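Long-range contacts in probable protein phosphatase 2C 50 (Oryza sativa subsp. japonica, PDB 5ZCG), which probably removes phosphate from phosphoserine and phosphothreonine residues of proteins, as a magnesium-dependent member of the PP2C family: residues L244-D249 with I316-K321; T145-L150 with S164-C169; G11-M16 with S309-T314. The protein carries 5 engineered substitutions. All coordinates share one frame; numbering follows the deposited sequence.

Contact 1. Residues L244-D249 with I316-K321; sequences LILASD and IVVDLK. With MG (magnesium ion), chain E.
L244 and V318, like L246 and I316, are hydrogen-bonded pairs of an antiparallel ladder, with I245 and V317 as the non-hydrogen-bonded pair between them. Four backbone bonds close it, from the 2.8 Å of I316 N to L246 O up to 2.9 Å for L244 N to V318 O.

L244 shows how one side chain serves several neighbours. Its CB lies 4.1 Å from V318 CB, across the ladder. CG stands anti to the carbonyl carbon and beside the backbone N (chi1 -80°), which brings it within 3.9 Å of L320 CD1, beyond the end of the strand. Both methyls touch I166 CD1; CD2 also meets L168 of strand 165-170, and CD1 reaches toward A149 CB in the facing sheet. On the same face L246 crosses I316 at an angle, its CD1 4.1 Å from I316 CB, and both reach V59 of strand 53-63. I245 and V317 occupy the other face, where helix 257-274 lies against them.

Past the strand, S248 holds the N-cap position of a short helix, its OG hydrogen-bonded to D18 and T314 N. D249 OD1 binds magnesium at 2.1 Å. D249 OD2 accepts a hydrogen bond from a metal-bound water, whose oxygen is 2.6 Å away. D61 and D311 complete the protein ligands. A central strand followed closely by a metal-binding aspartate at the start of a helix fits the PP2C beta-sandwich.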
# COMPACT_ATOMS: atom_id res chain seq x y z
N LEU A 244 1.04 -21.36 -10.56
CA LEU A 244 0.50 -20.17 -9.92
C LEU A 244 1.38 -18.98 -10.29
O LEU A 244 2.61 -19.11 -10.34
CB LEU A 244 0.47 -20.31 -8.39
CG LEU A 244 -0.65 -21.09 -7.72
CD1 LEU A 244 -0.47 -21.04 -6.22
CD2 LEU A 244 -2.00 -20.55 -8.12
N ILE A 245 0.75 -17.83 -10.51
CA ILE A 245 1.46 -16.59 -10.82
C ILE A 245 1.05 -15.55 -9.79
O ILE A 245 -0.10 -15.09 -9.79
CB ILE A 245 1.18 -16.09 -12.24
CG1 ILE A 245 1.68 -17.11 -13.28
CG2 ILE A 245 1.82 -14.72 -12.47
CD1 ILE A 245 0.86 -17.11 -14.55
N LEU A 246 1.98 -15.16 -8.92
CA LEU A 246 1.79 -14.03 -8.03
C LEU A 246 2.61 -12.87 -8.56
O LEU A 246 3.76 -13.05 -8.95
CB LEU A 246 2.24 -14.37 -6.60
CG LEU A 246 1.63 -15.59 -5.90
CD1 LEU A 246 2.45 -16.85 -6.18
CD2 LEU A 246 1.54 -15.33 -4.40
N ALA A 247 2.01 -11.68 -8.62
CA ALA A 247 2.77 -10.56 -9.14
C ALA A 247 2.15 -9.25 -8.68
O ALA A 247 0.94 -9.15 -8.49
CB ALA A 247 2.86 -10.59 -10.68
N SER A 248 3.01 -8.25 -8.53
CA SER A 248 2.55 -6.89 -8.30
C SER A 248 1.95 -6.32 -9.58
O SER A 248 2.08 -6.89 -10.66
CB SER A 248 3.70 -6.01 -7.81
OG SER A 248 4.77 -6.01 -8.74
N ASP A 249 1.29 -5.17 -9.45
CA ASP A 249 0.66 -4.56 -10.61
C ASP A 249 1.67 -4.15 -11.68
O ASP A 249 1.26 -3.84 -12.80
CB ASP A 249 -0.19 -3.35 -10.19
CG ASP A 249 0.61 -2.28 -9.47
OD1 ASP A 249 1.82 -2.48 -9.22
OD2 ASP A 249 0.02 -1.23 -9.13
N ILE A 316 6.38 -14.14 -8.99
CA ILE A 316 6.66 -15.48 -8.50
C ILE A 316 5.85 -16.45 -9.34
O ILE A 316 4.63 -16.27 -9.50
CB ILE A 316 6.32 -15.64 -7.01
CG1 ILE A 316 7.14 -14.68 -6.14
CG2 ILE A 316 6.58 -17.08 -6.58
CD1 ILE A 316 6.79 -14.78 -4.65
N VAL A 317 6.51 -17.47 -9.86
CA VAL A 317 5.85 -18.55 -10.58
C VAL A 317 6.07 -19.83 -9.78
O VAL A 317 7.22 -20.19 -9.49
CB VAL A 317 6.37 -18.69 -12.01
CG1 VAL A 317 5.64 -19.82 -12.74
CG2 VAL A 317 6.21 -17.36 -12.75
N VAL A 318 4.98 -20.50 -9.42
CA VAL A 318 5.05 -21.76 -8.67
C VAL A 318 4.55 -22.87 -9.58
O VAL A 318 3.38 -22.89 -9.97
CB VAL A 318 4.22 -21.69 -7.38
CG1 VAL A 318 4.26 -23.04 -6.66
CG2 VAL A 318 4.74 -20.59 -6.46
N ASP A 319 5.45 -23.79 -9.93
CA ASP A 319 5.06 -24.96 -10.71
C ASP A 319 4.27 -25.91 -9.82
O ASP A 319 4.77 -26.36 -8.78
CB ASP A 319 6.31 -25.63 -11.27
CG ASP A 319 5.99 -26.77 -12.22
OD1 ASP A 319 4.80 -27.03 -12.48
OD2 ASP A 319 6.95 -27.41 -12.71
N LEU A 320 3.03 -26.20 -10.21
CA LEU A 320 2.15 -27.02 -9.40
C LEU A 320 2.14 -28.49 -9.80
O LEU A 320 1.39 -29.27 -9.22
CB LEU A 320 0.72 -26.46 -9.47
CG LEU A 320 0.45 -25.14 -8.74
CD1 LEU A 320 -1.00 -24.74 -8.90
CD2 LEU A 320 0.81 -25.25 -7.27
N LYS A 321 2.94 -28.89 -10.79
CA LYS A 321 3.00 -30.29 -11.18
C LYS A 321 4.27 -30.98 -10.67
O LYS A 321 4.95 -30.47 -9.79
CB LYS A 321 2.89 -30.43 -12.69
CG LYS A 321 1.46 -30.29 -13.19
CD LYS A 321 1.39 -30.07 -14.69
CE LYS A 321 0.34 -30.98 -15.32
NZ LYS A 321 0.82 -32.39 -15.45
MG MG E . 3.28 -1.43 -8.20
O HOH W 1 2.02 -0.03 -7.94
O HOH W 2 4.48 -0.04 -7.28
O HOH W 3 4.73 -2.94 -8.49

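Contact 2. Residues T145-L150 with S164-C169; sequences TAVVAL and SRIVLC
T145 and S164 join their hydroxyls in the polar part of this contact, the remainder being apolar. T145 OG1 and S164 OG lie 2.6 Å apart in a hydrogen bond that either could donate. The threonine oxygen sits between its backbone N and carbonyl carbon (chi1 79°), a rotation that turns it to S164 while it also pairs with the backbone N of D61. Two partners thus hold this buried oxygen, and one of them is the amide of a metal-binding residue. The S164 side chain is itself only about 6 Å from a bound magnesium.

The apolar contacts follow in order along the strands. V147 divides its two methyls: CG1 rests 3.6 Å from S164 CB, and CG2 approaches I166 CG2 at the same 3.6 Å. I166 is divided as well. Its CG2 branch takes V147, whereas its CG1 branch, anti to the backbone N (chi1 173°) and extended, carries CD1 to 3.6 Å from A149 CB. The small alanine methyl accepts the tip of the isoleucine, so the packing is close at each step.

No backbone bonds link these segments. Their axes come within 7.2 Å and run at 34°, as two layers laid face to face. R165 points away from the interface, to a salt bridge with D180 and a cation-pi contact with W252. Strand 143-151 is hydrogen-bonded to strands 53-63 and 155-161 in one sheet, strand 165-170 adjoins 241-247 in the other, and their inward side chains build the interior of the sandwich.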
# COMPACT_ATOMS: atom_id res chain seq x y z
N THR A 145 0.69 -3.59 -0.57
CA THR A 145 -0.22 -4.68 -0.84
C THR A 145 0.32 -5.95 -0.21
O THR A 145 1.46 -6.01 0.25
CB THR A 145 -0.41 -4.90 -2.34
OG1 THR A 145 0.71 -5.64 -2.86
CG2 THR A 145 -0.50 -3.57 -3.05
N ALA A 146 -0.52 -6.98 -0.19
CA ALA A 146 -0.11 -8.29 0.31
C ALA A 146 -0.96 -9.31 -0.42
O ALA A 146 -2.17 -9.40 -0.17
CB ALA A 146 -0.29 -8.39 1.82
N VAL A 147 -0.36 -10.07 -1.33
CA VAL A 147 -1.04 -11.21 -1.93
C VAL A 147 -0.23 -12.44 -1.56
O VAL A 147 0.97 -12.52 -1.87
CB VAL A 147 -1.21 -11.05 -3.46
CG1 VAL A 147 0.12 -10.83 -4.17
CG2 VAL A 147 -1.96 -12.24 -4.04
N VAL A 148 -0.85 -13.36 -0.83
CA VAL A 148 -0.14 -14.53 -0.34
C VAL A 148 -0.90 -15.78 -0.74
O VAL A 148 -2.13 -15.79 -0.84
CB VAL A 148 0.10 -14.48 1.19
CG1 VAL A 148 0.60 -13.10 1.63
CG2 VAL A 148 -1.15 -14.88 1.96
N ALA A 149 -0.13 -16.83 -0.99
CA ALA A 149 -0.64 -18.14 -1.36
C ALA A 149 0.02 -19.17 -0.46
O ALA A 149 1.25 -19.33 -0.47
CB ALA A 149 -0.37 -18.45 -2.83
N LEU A 150 -0.79 -19.84 0.35
CA LEU A 150 -0.38 -21.03 1.07
C LEU A 150 -0.58 -22.21 0.13
O LEU A 150 -1.67 -22.40 -0.42
CB LEU A 150 -1.21 -21.19 2.34
CG LEU A 150 -1.03 -22.44 3.20
CD1 LEU A 150 -1.28 -22.07 4.66
CD2 LEU A 150 -1.98 -23.54 2.76
N SER A 164 -2.26 -6.03 -5.95
CA SER A 164 -1.51 -7.13 -6.51
C SER A 164 -2.47 -8.29 -6.78
O SER A 164 -3.63 -8.28 -6.35
CB SER A 164 -0.39 -7.56 -5.56
OG SER A 164 0.55 -6.51 -5.35
N ARG A 165 -2.01 -9.28 -7.53
CA ARG A 165 -2.92 -10.32 -7.99
C ARG A 165 -2.20 -11.66 -8.09
O ARG A 165 -1.00 -11.73 -8.38
CB ARG A 165 -3.53 -9.93 -9.34
CG ARG A 165 -4.65 -10.82 -9.82
CD ARG A 165 -5.00 -10.48 -11.26
NE ARG A 165 -5.35 -9.06 -11.39
CZ ARG A 165 -5.31 -8.39 -12.54
NH1 ARG A 165 -4.93 -8.99 -13.66
NH2 ARG A 165 -5.64 -7.10 -12.57
N ILE A 166 -2.95 -12.73 -7.83
CA ILE A 166 -2.49 -14.09 -8.07
C ILE A 166 -3.45 -14.75 -9.04
O ILE A 166 -4.67 -14.61 -8.93
CB ILE A 166 -2.37 -14.90 -6.76
CG1 ILE A 166 -2.06 -16.36 -7.09
CG2 ILE A 166 -3.65 -14.80 -5.96
CD1 ILE A 166 -1.72 -17.20 -5.90
N VAL A 167 -2.89 -15.46 -10.01
CA VAL A 167 -3.67 -16.15 -11.03
C VAL A 167 -3.22 -17.61 -11.07
O VAL A 167 -2.03 -17.91 -10.91
CB VAL A 167 -3.51 -15.49 -12.42
CG1 VAL A 167 -4.36 -16.21 -13.46
CG2 VAL A 167 -3.90 -14.02 -12.35
N LEU A 168 -4.18 -18.51 -11.23
CA LEU A 168 -3.90 -19.92 -11.40
C LEU A 168 -4.06 -20.28 -12.87
O LEU A 168 -4.99 -19.82 -13.54
CB LEU A 168 -4.84 -20.77 -10.54
CG LEU A 168 -5.04 -22.23 -10.92
CD1 LEU A 168 -3.87 -23.07 -10.45
CD2 LEU A 168 -6.35 -22.76 -10.35
N CYS A 169 -3.13 -21.06 -13.39
CA CYS A 169 -3.24 -21.60 -14.74
C CYS A 169 -3.78 -23.02 -14.60
O CYS A 169 -3.09 -23.89 -14.07
CB CYS A 169 -1.90 -21.57 -15.48
SG CYS A 169 -2.01 -22.06 -17.21

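Contact 3. Residues G11-M16 with S309-T314; sequences GRSAEM and SEDNIT. With MG (magnesium ion), chain E.
S309 O is gripped by two donors, R12 NH1 and a water. The R12 bond is 3.2 Å from NH1 to S309 O and fairly straight (160° at the hydrogen); the oxygen lies near the guanidinium plane, but the nitrogen stands well above the carbonyl plane. The water, 2.9 Å from S309 O, also donates to D311 O and accepts from R12 N. NH1 has a second acceptor in L305 O. S13 OG donates to E310 O at 3.0 Å.

N312 forms the other half of the contact. Its CG lies anti to the carbonyl carbon (chi1 -54°), bringing the amide against the backbone of the loop, where ND2 makes a hydrogen bond to R10 O and a weak one, 3.3 Å, to E15 O. OD1 accepts from E17 N, and M16 SD packs 3.7 Å from N312 CG. An alanine here would probably leave E17 N without its acceptor and R10 O without its donor, and open a gap beside the M16 sulphur.

Between these anchors, D311 OD2 binds magnesium at 2.2 Å, while D311 OD1 accepts from N312 N. Loop 11-16 thus bonds to the backbone before D311 (S309 O, E310 O) and to the N312 side chain after it. The D311-N312 pair corresponds to the Asp-Asn motif of the PP2C family: the aspartate binds metal and the asparagine here ties in the loop.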
# COMPACT_ATOMS: atom_id res chain seq x y z
N GLY A 11 12.87 -1.88 -12.21
CA GLY A 11 12.43 -1.45 -13.53
C GLY A 11 12.87 -0.03 -13.84
O GLY A 11 13.99 0.38 -13.50
N ARG A 12 11.99 0.72 -14.48
CA ARG A 12 12.31 2.11 -14.79
C ARG A 12 12.03 3.05 -13.63
O ARG A 12 12.23 4.26 -13.77
CB ARG A 12 11.56 2.58 -16.04
CG ARG A 12 10.28 1.84 -16.34
CD ARG A 12 9.70 2.27 -17.68
NE ARG A 12 10.62 2.03 -18.78
CZ ARG A 12 10.51 1.04 -19.66
NH1 ARG A 12 9.51 0.17 -19.57
NH2 ARG A 12 11.40 0.91 -20.63
N SER A 13 11.61 2.52 -12.48
CA SER A 13 11.41 3.35 -11.30
C SER A 13 12.74 3.55 -10.59
O SER A 13 13.66 2.73 -10.68
CB SER A 13 10.39 2.71 -10.36
OG SER A 13 9.07 2.89 -10.85
N ALA A 14 12.84 4.67 -9.87
CA ALA A 14 14.10 5.05 -9.23
C ALA A 14 14.52 4.01 -8.19
O ALA A 14 15.61 3.43 -8.28
CB ALA A 14 13.96 6.43 -8.59
N GLU A 15 13.68 3.78 -7.18
CA GLU A 15 13.99 2.84 -6.12
C GLU A 15 13.03 1.66 -6.12
O GLU A 15 11.90 1.73 -6.62
CB GLU A 15 13.99 3.53 -4.75
CG GLU A 15 15.31 4.23 -4.46
CD GLU A 15 15.14 5.70 -4.12
OE1 GLU A 15 16.11 6.47 -4.32
OE2 GLU A 15 14.06 6.08 -3.63
N MET A 16 13.49 0.56 -5.53
CA MET A 16 12.73 -0.68 -5.44
C MET A 16 11.89 -0.68 -4.16
O MET A 16 12.43 -0.58 -3.06
CB MET A 16 13.66 -1.89 -5.46
CG MET A 16 12.94 -3.20 -5.31
SD MET A 16 11.71 -3.43 -6.59
CE MET A 16 11.86 -5.20 -6.88
N SER A 309 5.92 -1.14 -18.93
CA SER A 309 5.57 -0.97 -17.52
C SER A 309 6.52 0.02 -16.86
O SER A 309 7.74 -0.11 -16.96
CB SER A 309 5.62 -2.31 -16.79
OG SER A 309 5.41 -2.13 -15.39
N GLU A 310 5.94 1.01 -16.17
CA GLU A 310 6.70 2.04 -15.47
C GLU A 310 7.18 1.59 -14.09
O GLU A 310 8.13 2.17 -13.56
CB GLU A 310 5.84 3.29 -15.29
CG GLU A 310 5.70 4.20 -16.51
CD GLU A 310 7.02 4.53 -17.19
OE1 GLU A 310 7.98 4.91 -16.49
OE2 GLU A 310 7.09 4.42 -18.43
N ASP A 311 6.54 0.59 -13.50
CA ASP A 311 6.64 0.32 -12.08
C ASP A 311 7.70 -0.73 -11.75
O ASP A 311 8.30 -1.37 -12.63
CB ASP A 311 5.28 -0.15 -11.55
CG ASP A 311 5.08 0.15 -10.09
OD1 ASP A 311 6.05 0.48 -9.39
OD2 ASP A 311 3.93 0.03 -9.64
N ASN A 312 7.93 -0.90 -10.45
CA ASN A 312 8.59 -2.11 -9.98
C ASN A 312 7.80 -3.31 -10.47
O ASN A 312 6.57 -3.27 -10.58
CB ASN A 312 8.68 -2.14 -8.45
CG ASN A 312 9.32 -0.89 -7.86
OD1 ASN A 312 9.08 -0.56 -6.70
ND2 ASN A 312 10.14 -0.21 -8.64
N ILE A 313 8.51 -4.39 -10.77
CA ILE A 313 7.90 -5.62 -11.26
C ILE A 313 8.40 -6.77 -10.40
O ILE A 313 9.62 -6.95 -10.25
CB ILE A 313 8.21 -5.89 -12.74
CG1 ILE A 313 7.81 -4.69 -13.61
CG2 ILE A 313 7.49 -7.15 -13.21
CD1 ILE A 313 8.52 -4.65 -14.97
N THR A 314 7.48 -7.54 -9.83
CA THR A 314 7.84 -8.71 -9.05
C THR A 314 6.91 -9.84 -9.45
O THR A 314 5.69 -9.67 -9.48
CB THR A 314 7.75 -8.44 -7.55
OG1 THR A 314 8.80 -7.53 -7.18
CG2 THR A 314 7.92 -9.73 -6.75
MG MG E . 3.28 -1.43 -8.20
O HOH W 4 9.75 -0.85 -14.94
O HOH W 3 4.73 -2.94 -8.49
O HOH W 1 2.02 -0.03 -7.94
O HOH W 2 4.48 -0.04 -7.28

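Contacts 1 and 2 adjoin, their centres 7 Å apart, since strands 241-247 and 165-170 are neighbours in one sheet: I245 N probably bonds V167 O at 2.8 Å, and A247 N likewise R165 O at 3.0 Å. Contact 3 is about 19 Å, centre to centre, from both, yet it continues contact 1 along strand 313-319, where S248 N meets T314 O at 3.2 Å. The two meet again at the metal: D249 OD1 and D311 OD2, 3.3 Å apart, bind one magnesium with three waters and D61. Contact 2 reaches that site indirectly, through T145 and D61. Interior layers and an edge loop thus converge on one metal centre, probably catalytic as in other PP2C enzymes.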